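Local structure of YchF GTP-binding protein (Schizosaccharomyces pombe, 1NI3) at residues 186-189 against 190-194; 247-250 against 251-255; 263-267 against 268-272. The protein hydrolyses ATP, and GTP less efficiently, with magnesium as cofactor, and negatively regulates the G2/M transition of the cell cycle. One frame throughout, in Å; residues are numbered along the deposited sequence.

In the fold
All three contacts are local and lie within the OBG-type G region, following one another along the chain. Contact 1 belongs to the long helix 179-199, far from the nucleotide site; its centre is about 29 Å from that of contact 2 and about 41 Å from that of contact 3. Contacts 2 and 3 are closer companions, with about 20 Å between centres and 7 Å between nearest atoms, because helix 246-254 leads into strand 262-265. Contact 3 is next to the predicted ATP site: the V267 side chain is about 4 Å from that of T35. In contact 2 the I249 side chain is about 8 Å from that of M233, another predicted ATP-binding residue.

Contact 1: residues 186-189 against 190-194; sequences QAII and EKVYQ
I188 and V192, like A187 and K191 or I189 and Y193, meet through flat peptide groups, each carbonyl taking the N-H four residues on in a regular alpha-helix. This is helix 179-199, which lies against helix 140-168 in the long helical hairpin of the YchF family. The peptide groups are turned differently toward their donors. V192 N comes almost straight at the end of the I188 carbonyl, 2.9 Å from I188 O, whereas K191 N is tilted 31° out of the plane of the A187 carbonyl and is more distant, 3.3 Å from A187 O. Y193 N lies 2.9 Å from I189 O. Of the Y193 side chain it is CB that comes near, 3.7 Å from I189 O; the end of the side chain leads away from this turn, and Y193 touches E160 of helix 140-168.

The carboxylate of E190 behaves otherwise. Its chain sets off away from the backbone N and then folds at chi2 (64°), which carries OE2 back to 4.1 Å from Q186 O; two acceptors at that distance make no bond. A charged residue suits this partly exposed flank, while the branched I188, I189 and V192 suit the buried one. I189 rests on L163 of helix 140-168 and on I215 of helix 210-217, and V192 on I216. At the polar ends, Q186 NE2 donates to T170 OG1, and K191 NZ forms a salt bridge with E212. Between the two turns, I188 CG2 and V192 CG2 face each other at 4.5 Å.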
loop_
_atom_site.group_PDB
_atom_site.type_symbol
_atom_site.label_atom_id
_atom_site.label_comp_id
_atom_site.label_asym_id
_atom_site.label_seq_id
_atom_site.Cartn_x
_atom_site.Cartn_y
_atom_site.Cartn_z
ATOM N N GLN A 186 -26.685 -11.161 8.372
ATOM C CA GLN A 186 -27.450 -10.918 7.159
ATOM C C GLN A 186 -27.942 -9.475 7.136
ATOM O O GLN A 186 -27.982 -8.843 6.085
ATOM C CB GLN A 186 -28.634 -11.893 7.088
ATOM C CG GLN A 186 -29.429 -11.828 5.791
ATOM C CD GLN A 186 -30.132 -13.139 5.463
ATOM O OE1 GLN A 186 -30.883 -13.226 4.493
ATOM N NE2 GLN A 186 -29.872 -14.171 6.260
ATOM N N ALA A 187 -28.308 -8.951 8.300
ATOM C CA ALA A 187 -28.785 -7.578 8.374
ATOM C C ALA A 187 -27.648 -6.624 7.993
ATOM O O ALA A 187 -27.878 -5.583 7.366
ATOM C CB ALA A 187 -29.274 -7.268 9.772
ATOM N N ILE A 188 -26.425 -6.995 8.372
ATOM C CA ILE A 188 -25.239 -6.201 8.091
ATOM C C ILE A 188 -24.853 -6.334 6.623
ATOM O O ILE A 188 -24.624 -5.331 5.944
ATOM C CB ILE A 188 -24.075 -6.658 8.975
ATOM C CG1 ILE A 188 -24.451 -6.423 10.436
ATOM C CG2 ILE A 188 -22.792 -5.926 8.591
ATOM C CD1 ILE A 188 -23.438 -6.918 11.435
ATOM N N ILE A 189 -24.774 -7.567 6.130
ATOM C CA ILE A 189 -24.437 -7.760 4.734
ATOM C C ILE A 189 -25.414 -6.930 3.915
ATOM O O ILE A 189 -25.067 -6.392 2.862
ATOM C CB ILE A 189 -24.554 -9.242 4.315
ATOM C CG1 ILE A 189 -23.213 -9.945 4.507
ATOM C CG2 ILE A 189 -25.001 -9.338 2.851
ATOM C CD1 ILE A 189 -22.718 -9.939 5.906
ATOM N N GLU A 190 -26.642 -6.836 4.414
ATOM C CA GLU A 190 -27.690 -6.077 3.753
ATOM C C GLU A 190 -27.253 -4.622 3.604
ATOM O O GLU A 190 -27.377 -4.036 2.528
ATOM C CB GLU A 190 -28.972 -6.147 4.578
ATOM C CG GLU A 190 -30.259 -6.001 3.775
ATOM C CD GLU A 190 -30.456 -7.142 2.800
ATOM O OE1 GLU A 190 -30.133 -6.968 1.600
ATOM O OE2 GLU A 190 -30.927 -8.218 3.236
ATOM N N LYS A 191 -26.750 -4.043 4.691
ATOM C CA LYS A 191 -26.277 -2.661 4.680
ATOM C C LYS A 191 -25.102 -2.522 3.720
ATOM O O LYS A 191 -25.005 -1.537 2.996
ATOM C CB LYS A 191 -25.831 -2.231 6.085
ATOM C CG LYS A 191 -26.956 -1.960 7.075
ATOM C CD LYS A 191 -26.400 -1.583 8.458
ATOM C CE LYS A 191 -25.466 -0.376 8.401
ATOM N NZ LYS A 191 -24.776 -0.149 9.702
ATOM N N VAL A 192 -24.205 -3.508 3.733
ATOM C CA VAL A 192 -23.037 -3.502 2.850
ATOM C C VAL A 192 -23.523 -3.367 1.408
ATOM O O VAL A 192 -22.945 -2.615 0.619
ATOM C CB VAL A 192 -22.237 -4.804 2.970
ATOM C CG1 VAL A 192 -21.137 -4.830 1.938
ATOM C CG2 VAL A 192 -21.661 -4.913 4.365
ATOM N N TYR A 193 -24.580 -4.105 1.072
ATOM C CA TYR A 193 -25.150 -4.065 -0.263
ATOM C C TYR A 193 -25.764 -2.688 -0.443
ATOM O O TYR A 193 -25.434 -1.961 -1.381
ATOM C CB TYR A 193 -26.230 -5.126 -0.407
ATOM C CG TYR A 193 -26.696 -5.298 -1.831
ATOM C CD1 TYR A 193 -26.000 -6.115 -2.723
ATOM C CD2 TYR A 193 -27.820 -4.623 -2.297
ATOM C CE1 TYR A 193 -26.419 -6.260 -4.046
ATOM C CE2 TYR A 193 -28.250 -4.754 -3.611
ATOM C CZ TYR A 193 -27.547 -5.572 -4.482
ATOM O OH TYR A 193 -27.983 -5.701 -5.779
ATOM N N GLN A 194 -26.670 -2.347 0.466
ATOM C CA GLN A 194 -27.335 -1.046 0.474
ATOM C C GLN A 194 -26.332 0.042 0.093
ATOM O O GLN A 194 -26.586 0.842 -0.799
ATOM C CB GLN A 194 -27.868 -0.762 1.882
ATOM C CG GLN A 194 -29.358 -0.997 2.086
ATOM C CD GLN A 194 -30.178 0.241 1.764
ATOM O OE1 GLN A 194 -30.022 1.287 2.403
ATOM N NE2 GLN A 194 -31.055 0.133 0.771
#

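Contact 2: residues 247-250 against 251-255; sequences PKIK and KWIDE
K250 and D254 touch first through the backbone: D254 N donates to K250 O at 3.3 Å. The same turn brings their side chains together at an oblique angle. With CG of D254 swung beside its own backbone N (chi1 -58°), the carboxylate tips back along the helix. D254 OD2 then lies 4.0 Å from K250 CG and 2.9 Å from K250 O, the latter two acceptors without a hydrogen bond. Two residues earlier, W252 N makes a nearly straight bond to K248 O at 3.1 Å.

On the buried flank I253 leans its CG1 against the carbonyl of I249, 3.5 Å from I249 O, and the branch methyl I249 CG2 is 4.5 Å from the end methyl I253 CD1. Branched aliphatics suit this side, for I249 rests on V231 and I253 on Y229, both of strand 227-232. The broad indole of W252 extends to I141, L144 and V148 of helix 140-168. Helix 246-254 thus connects the parallel strands 227-232 and 262-265, a beta-alpha-beta crossover of the P-loop fold. Its last residue is D254; E255 leaves the helical conformation, and its N bonds to W252 O at 2.9 Å.

The lysines are solvent-exposed, though K250 also touches L262. K250 NZ and D254 OD2 are 4.8 Å apart, too far for a salt bridge, yet near the partially negative C-terminal end of the helix the lysine charge may offset the acceptors' proximity.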
loop_
_atom_site.group_PDB
_atom_site.type_symbol
_atom_site.label_atom_id
_atom_site.label_comp_id
_atom_site.label_asym_id
_atom_site.label_seq_id
_atom_site.Cartn_x
_atom_site.Cartn_y
_atom_site.Cartn_z
ATOM N N PRO A 247 -6.381 20.019 -12.104
ATOM C CA PRO A 247 -7.441 20.626 -11.292
ATOM C C PRO A 247 -8.746 19.843 -11.338
ATOM O O PRO A 247 -9.358 19.576 -10.310
ATOM C CB PRO A 247 -7.566 22.029 -11.881
ATOM C CG PRO A 247 -7.231 21.808 -13.330
ATOM C CD PRO A 247 -6.021 20.896 -13.233
ATOM N N LYS A 248 -9.157 19.467 -12.541
ATOM C CA LYS A 248 -10.388 18.723 -12.731
ATOM C C LYS A 248 -10.337 17.419 -11.944
ATOM O O LYS A 248 -11.178 17.175 -11.082
ATOM C CB LYS A 248 -10.588 18.446 -14.222
ATOM C CG LYS A 248 -10.163 19.627 -15.112
ATOM C CD LYS A 248 -10.800 19.582 -16.508
ATOM C CE LYS A 248 -12.310 19.819 -16.443
ATOM N NZ LYS A 248 -12.980 19.712 -17.771
ATOM N N ILE A 249 -9.335 16.598 -12.242
ATOM C CA ILE A 249 -9.134 15.309 -11.572
ATOM C C ILE A 249 -9.216 15.445 -10.051
ATOM O O ILE A 249 -9.861 14.642 -9.368
ATOM C CB ILE A 249 -7.753 14.702 -11.922
ATOM C CG1 ILE A 249 -7.717 14.291 -13.395
ATOM C CG2 ILE A 249 -7.457 13.510 -11.022
ATOM C CD1 ILE A 249 -6.383 13.771 -13.835
ATOM N N LYS A 250 -8.547 16.467 -9.530
ATOM C CA LYS A 250 -8.533 16.719 -8.097
ATOM C C LYS A 250 -9.945 16.769 -7.522
ATOM O O LYS A 250 -10.310 15.958 -6.670
ATOM C CB LYS A 250 -7.788 18.030 -7.804
ATOM C CG LYS A 250 -7.613 18.317 -6.320
ATOM C CD LYS A 250 -6.620 19.442 -6.064
ATOM C CE LYS A 250 -6.606 19.831 -4.587
ATOM N NZ LYS A 250 -6.337 18.658 -3.702
ATOM N N LYS A 251 -10.743 17.710 -8.014
ATOM C CA LYS A 251 -12.113 17.870 -7.534
ATOM C C LYS A 251 -12.927 16.591 -7.616
ATOM O O LYS A 251 -13.588 16.202 -6.655
ATOM C CB LYS A 251 -12.836 18.985 -8.303
ATOM C CG LYS A 251 -14.014 19.546 -7.520
ATOM C CD LYS A 251 -14.472 20.906 -8.018
ATOM C CE LYS A 251 -15.356 21.576 -6.972
ATOM N NZ LYS A 251 -15.731 22.976 -7.323
ATOM N N TRP A 252 -12.880 15.941 -8.768
ATOM C CA TRP A 252 -13.604 14.700 -8.953
ATOM C C TRP A 252 -13.357 13.797 -7.770
ATOM O O TRP A 252 -14.289 13.215 -7.212
ATOM C CB TRP A 252 -13.124 13.968 -10.191
ATOM C CG TRP A 252 -13.953 12.775 -10.495
ATOM C CD1 TRP A 252 -15.014 12.728 -11.341
ATOM C CD2 TRP A 252 -13.816 11.451 -9.950
ATOM N NE1 TRP A 252 -15.552 11.460 -11.367
ATOM C CE2 TRP A 252 -14.834 10.656 -10.522
ATOM C CE3 TRP A 252 -12.933 10.858 -9.034
ATOM C CZ2 TRP A 252 -14.996 9.304 -10.215
ATOM C CZ3 TRP A 252 -13.096 9.508 -8.729
ATOM C CH2 TRP A 252 -14.119 8.750 -9.320
ATOM N N ILE A 253 -12.086 13.666 -7.405
ATOM C CA ILE A 253 -11.715 12.808 -6.288
ATOM C C ILE A 253 -12.467 13.178 -5.021
ATOM O O ILE A 253 -12.997 12.308 -4.329
ATOM C CB ILE A 253 -10.207 12.883 -5.997
ATOM C CG1 ILE A 253 -9.429 12.071 -7.046
ATOM C CG2 ILE A 253 -9.927 12.364 -4.594
ATOM C CD1 ILE A 253 -7.936 12.031 -6.824
ATOM N N ASP A 254 -12.507 14.476 -4.734
ATOM C CA ASP A 254 -13.183 15.005 -3.553
ATOM C C ASP A 254 -14.686 14.751 -3.583
ATOM O O ASP A 254 -15.359 14.837 -2.559
ATOM C CB ASP A 254 -12.936 16.510 -3.442
ATOM C CG ASP A 254 -11.465 16.854 -3.373
ATOM O OD1 ASP A 254 -10.798 16.439 -2.399
ATOM O OD2 ASP A 254 -10.973 17.541 -4.292
ATOM N N GLU A 255 -15.213 14.435 -4.757
ATOM C CA GLU A 255 -16.637 14.197 -4.879
ATOM C C GLU A 255 -16.966 12.775 -5.308
ATOM O O GLU A 255 -18.018 12.539 -5.897
ATOM C CB GLU A 255 -17.232 15.193 -5.880
ATOM C CG GLU A 255 -17.166 16.654 -5.447
ATOM C CD GLU A 255 -17.404 17.621 -6.600
ATOM O OE1 GLU A 255 -18.372 17.416 -7.366
ATOM O OE2 GLU A 255 -16.628 18.594 -6.735
#

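Contact 3: residues 263-267 against 268-272; sequences IPMSV and AFEER
In S266 the hydroxyl is set away from the backbone N and beside the carbonyl carbon (chi1 166°), and from there OG accepts the N-H of F269 at 3.1 Å. This is the N-cap bond of helix 267-273, and serine suits the place because its short side chain can reach forward to an amide of the first turn. OG also has a weak bond with M233 O. M265, modelled as selenomethionine, begins with CG wedged between its backbone N and carbonyl carbon (chi1 70°) and bends again at chi3. Its methyl end thereby meets the glutamate chain at about a right angle, M265 CE lying 3.5 Å from E270 CG. An unbranched, flexible selenoether chain can make the bend that brings CE to E270.

Backbone bonds begin the helix. E270 N makes a nearly straight bond to S266 O at 2.8 Å, and F269 N adds a weak one to the same oxygen. E271 N comes to V267 O at 2.9 Å from above the carbonyl plane. E270 is bent at chi2, and a water donates to its OE2 at 3.0 Å while weakly accepting from S266 N. The buried carboxylate is further held by S292 OG and M293 N.

Lying after a strand and before a helix, this S-V-A turn probably corresponds to the fifth conserved loop of GTPases, with N232 OD1 accepting from V267 N. Strand 262-265 pairs in parallel with strand 227-232. Against helix 33-42, which follows the P-loop, M265 touches F36, V267 touches T35 and F36, and E271 touches A39, while I263 packs on helix 294-304.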
loop_
_atom_site.group_PDB
_atom_site.type_symbol
_atom_site.label_atom_id
_atom_site.label_comp_id
_atom_site.label_asym_id
_atom_site.label_seq_id
_atom_site.Cartn_x
_atom_site.Cartn_y
_atom_site.Cartn_z
ATOM N N ILE A 263 -1.203 11.876 -5.953
ATOM C CA ILE A 263 0.199 12.179 -6.231
ATOM C C ILE A 263 0.496 12.512 -7.699
ATOM O O ILE A 263 0.651 11.604 -8.514
ATOM C CB ILE A 263 1.098 10.975 -5.836
ATOM C CG1 ILE A 263 0.953 10.678 -4.341
ATOM C CG2 ILE A 263 2.540 11.262 -6.204
ATOM C CD1 ILE A 263 1.886 9.573 -3.833
ATOM N N PRO A 264 0.604 13.808 -8.052
ATOM C CA PRO A 264 0.893 14.167 -9.445
ATOM C C PRO A 264 2.320 13.742 -9.732
ATOM O O PRO A 264 3.236 14.077 -8.983
ATOM C CB PRO A 264 0.725 15.670 -9.442
ATOM C CG PRO A 264 1.237 16.040 -8.095
ATOM C CD PRO A 264 0.556 15.014 -7.206
HETATM N N MSE A 265 2.506 13.019 -10.827
HETATM C CA MSE A 265 3.821 12.505 -11.192
HETATM C C MSE A 265 4.045 12.531 -12.699
HETATM O O MSE A 265 3.232 13.044 -13.454
HETATM C CB MSE A 265 3.901 11.063 -10.759
HETATM C CG MSE A 265 3.013 10.182 -11.607
HETATM SE SE MSE A 265 3.590 8.354 -11.395
HETATM C CE MSE A 265 5.388 8.622 -12.117
ATOM N N SER A 266 5.146 11.925 -13.119
ATOM C CA SER A 266 5.498 11.831 -14.522
ATOM C C SER A 266 6.375 10.601 -14.775
ATOM O O SER A 266 7.598 10.662 -14.646
ATOM C CB SER A 266 6.230 13.097 -14.969
ATOM O OG SER A 266 6.860 12.894 -16.237
ATOM N N VAL A 267 5.734 9.486 -15.110
ATOM C CA VAL A 267 6.427 8.231 -15.381
ATOM C C VAL A 267 7.592 8.436 -16.343
ATOM O O VAL A 267 8.621 7.741 -16.269
ATOM C CB VAL A 267 5.484 7.212 -16.017
ATOM C CG1 VAL A 267 6.244 5.938 -16.383
ATOM C CG2 VAL A 267 4.343 6.905 -15.061
ATOM N N ALA A 268 7.415 9.395 -17.245
ATOM C CA ALA A 268 8.416 9.739 -18.244
ATOM C C ALA A 268 9.653 10.259 -17.559
ATOM O O ALA A 268 10.772 9.859 -17.877
ATOM C CB ALA A 268 7.847 10.818 -19.163
ATOM N N PHE A 269 9.424 11.159 -16.608
ATOM C CA PHE A 269 10.501 11.782 -15.851
ATOM C C PHE A 269 11.152 10.797 -14.907
ATOM O O PHE A 269 12.383 10.732 -14.828
ATOM C CB PHE A 269 9.981 12.944 -15.006
ATOM C CG PHE A 269 11.046 13.585 -14.163
ATOM C CD1 PHE A 269 12.108 14.240 -14.764
ATOM C CD2 PHE A 269 11.021 13.493 -12.777
ATOM C CE1 PHE A 269 13.154 14.758 -13.997
ATOM C CE2 PHE A 269 12.066 14.011 -12.003
ATOM C CZ PHE A 269 13.126 14.653 -12.613
ATOM N N GLU A 270 10.329 10.057 -14.164
ATOM C CA GLU A 270 10.866 9.086 -13.226
ATOM C C GLU A 270 11.808 8.193 -14.010
ATOM O O GLU A 270 12.969 8.016 -13.637
ATOM C CB GLU A 270 9.745 8.262 -12.590
ATOM C CG GLU A 270 8.847 9.014 -11.608
ATOM C CD GLU A 270 9.605 9.616 -10.436
ATOM O OE1 GLU A 270 10.496 8.939 -9.871
ATOM O OE2 GLU A 270 9.289 10.766 -10.067
ATOM N N GLU A 271 11.300 7.654 -15.116
ATOM C CA GLU A 271 12.097 6.787 -15.965
ATOM C C GLU A 271 13.453 7.403 -16.274
ATOM O O GLU A 271 14.496 6.817 -15.984
ATOM C CB GLU A 271 11.350 6.482 -17.273
ATOM C CG GLU A 271 12.167 5.693 -18.288
ATOM C CD GLU A 271 12.654 4.366 -17.748
ATOM O OE1 GLU A 271 11.801 3.501 -17.443
ATOM O OE2 GLU A 271 13.888 4.187 -17.613
ATOM N N ARG A 272 13.436 8.602 -16.845
ATOM C CA ARG A 272 14.688 9.272 -17.209
ATOM C C ARG A 272 15.643 9.431 -16.035
ATOM O O ARG A 272 16.855 9.382 -16.210
ATOM C CB ARG A 272 14.445 10.658 -17.851
ATOM C CG ARG A 272 15.710 11.201 -18.520
ATOM C CD ARG A 272 15.501 12.463 -19.374
ATOM N NE ARG A 272 15.796 13.694 -18.648
ATOM C CZ ARG A 272 14.960 14.266 -17.798
ATOM N NH1 ARG A 272 13.784 13.710 -17.588
ATOM N NH2 ARG A 272 15.302 15.374 -17.153
HETATM O O HOH W 1 7.240 12.165 -11.698
#